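Local coordinates for putative diflavin flavoprotein A 3 (Nostoc sp., PDB 3FNI) that probably mediates electron transfer from NADH to oxygen, reducing it to water, this piece being its flavodoxin-like domain, which probably binds FMN, at residues I62-A67 against G98-I103. Residues are numbered along the deposited sequence; the frame is centred on the assembly and turned at random.
Sequences IGMSPA and GDDEPI
With CG anti to its carbonyl carbon and bends at chi2 and chi3, the selenomethionine Met64 turns its end toward the backbone of 101-103. Its CE lies 3.2 Å from Glu101 O and meets Pro102 O, while SE comes 4.1 Å from Ile103 CB, the two side chains crossing at about a right angle. Asp99 has CG anti to its backbone N (chi1 -158°), which sets the carboxylate beside Ala67, OD2 being 3.3 Å from Ala67 CB and OD1 3.9 Å from Pro66 CB. Ala67 N donates to Asp99 O over 2.6 Å, in the carbonyl plane with 152° at the hydrogen. The bond from Glu101 N to Ser65 O, at 3.1 Å, is weak. Both flank a single bridge between Pro66 and Asp100. An alanine at Asp99 would remove the carboxylate and is likely to loosen the cover over Ala67 and Pro66. Asp100 sets OD2 3.8 Å from Met64 CB, and its OD1 is hydrogen-bonded by Thr95 and Tyr15. In flavodoxins the loops after the third and fourth strands, here adjacent parallel 57-63 and 89-93, lie at the FMN site, so this contact probably ties two flavin-site loops, just before helices 70-83 and 103-112, Met64 and Ile103 both packing on Ile92.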
loop_
_atom_site.group_PDB
_atom_site.type_symbol
_atom_site.label_atom_id
_atom_site.label_comp_id
_atom_site.label_asym_id
_atom_site.label_seq_id
_atom_site.Cartn_x
_atom_site.Cartn_y
_atom_site.Cartn_z
ATOM N N ILE A 62 1.120 0.963 -0.193
ATOM C CA ILE A 62 1.330 2.277 0.393
ATOM C C ILE A 62 1.396 3.391 -0.642
ATOM O O ILE A 62 2.017 3.245 -1.692
ATOM C CB ILE A 62 2.635 2.311 1.218
ATOM C CG1 ILE A 62 2.678 1.127 2.188
ATOM C CG2 ILE A 62 2.735 3.633 1.973
ATOM C CD1 ILE A 62 1.496 1.040 3.116
ATOM N N GLY A 63 0.735 4.502 -0.326
ATOM C CA GLY A 63 0.742 5.660 -1.201
ATOM C C GLY A 63 1.576 6.719 -0.507
ATOM O O GLY A 63 1.491 6.864 0.709
HETATM N N MSE A 64 2.390 7.452 -1.258
HETATM C CA MSE A 64 3.234 8.478 -0.660
HETATM C C MSE A 64 2.436 9.655 -0.103
HETATM O O MSE A 64 1.389 10.027 -0.636
HETATM C CB MSE A 64 4.256 8.986 -1.679
HETATM C CG MSE A 64 5.161 7.898 -2.248
HETATM SE SE MSE A 64 5.942 6.763 -0.880
HETATM C CE MSE A 64 6.953 8.113 0.077
ATOM N N SER A 65 2.941 10.234 0.981
ATOM C CA SER A 65 2.290 11.365 1.614
ATOM C C SER A 65 2.990 12.673 1.282
ATOM O O SER A 65 4.148 12.687 0.847
ATOM C CB SER A 65 2.250 11.178 3.125
ATOM O OG SER A 65 1.226 10.268 3.486
ATOM N N PRO A 66 2.293 13.800 1.487
ATOM C CA PRO A 66 2.890 15.102 1.193
ATOM C C PRO A 66 4.039 15.412 2.141
ATOM O O PRO A 66 3.961 15.135 3.335
ATOM C CB PRO A 66 1.720 16.068 1.371
ATOM C CG PRO A 66 0.513 15.209 1.126
ATOM C CD PRO A 66 0.868 13.944 1.831
ATOM N N ALA A 67 5.108 15.976 1.596
ATOM C CA ALA A 67 6.261 16.345 2.395
ATOM C C ALA A 67 5.884 17.521 3.291
ATOM O O ALA A 67 6.698 17.997 4.081
ATOM C CB ALA A 67 7.418 16.725 1.492
ATOM N N GLY A 98 2.788 16.341 -6.451
ATOM C CA GLY A 98 3.812 17.378 -6.466
ATOM C C GLY A 98 4.548 17.632 -5.162
ATOM O O GLY A 98 5.481 18.433 -5.122
ATOM N N ASP A 99 4.140 16.955 -4.095
ATOM C CA ASP A 99 4.776 17.139 -2.797
ATOM C C ASP A 99 5.153 15.789 -2.191
ATOM O O ASP A 99 5.451 15.701 -1.001
ATOM C CB ASP A 99 3.826 17.882 -1.850
ATOM C CG ASP A 99 4.553 18.566 -0.701
ATOM O OD1 ASP A 99 3.878 19.080 0.219
ATOM O OD2 ASP A 99 5.800 18.601 -0.719
ATOM N N ASP A 100 5.143 14.744 -3.015
ATOM C CA ASP A 100 5.476 13.396 -2.558
ATOM C C ASP A 100 6.768 13.323 -1.771
ATOM O O ASP A 100 7.758 13.994 -2.081
ATOM C CB ASP A 100 5.590 12.424 -3.741
ATOM C CG ASP A 100 4.253 11.897 -4.205
ATOM O OD1 ASP A 100 3.226 12.482 -3.828
ATOM O OD2 ASP A 100 4.231 10.896 -4.959
ATOM N N GLU A 101 6.739 12.480 -0.750
ATOM C CA GLU A 101 7.883 12.235 0.098
ATOM C C GLU A 101 8.735 11.298 -0.761
ATOM O O GLU A 101 8.198 10.576 -1.602
ATOM C CB GLU A 101 7.416 11.527 1.371
ATOM C CG GLU A 101 8.411 11.536 2.505
ATOM C CD GLU A 101 8.578 12.908 3.117
ATOM O OE1 GLU A 101 7.567 13.470 3.595
ATOM O OE2 GLU A 101 9.716 13.425 3.118
ATOM N N PRO A 102 10.067 11.304 -0.580
ATOM C CA PRO A 102 10.917 10.417 -1.387
ATOM C C PRO A 102 10.463 8.970 -1.261
ATOM O O PRO A 102 10.490 8.397 -0.172
ATOM C CB PRO A 102 12.306 10.627 -0.793
ATOM C CG PRO A 102 12.248 12.026 -0.281
ATOM C CD PRO A 102 10.875 12.116 0.343
ATOM N N ILE A 103 10.055 8.377 -2.377
ATOM C CA ILE A 103 9.591 6.996 -2.366
ATOM C C ILE A 103 10.712 5.983 -2.101
ATOM O O ILE A 103 10.554 5.079 -1.284
ATOM C CB ILE A 103 8.862 6.651 -3.693
ATOM C CG1 ILE A 103 8.533 5.155 -3.739
ATOM C CG2 ILE A 103 9.711 7.065 -4.884
ATOM C CD1 ILE A 103 7.582 4.778 -4.849
#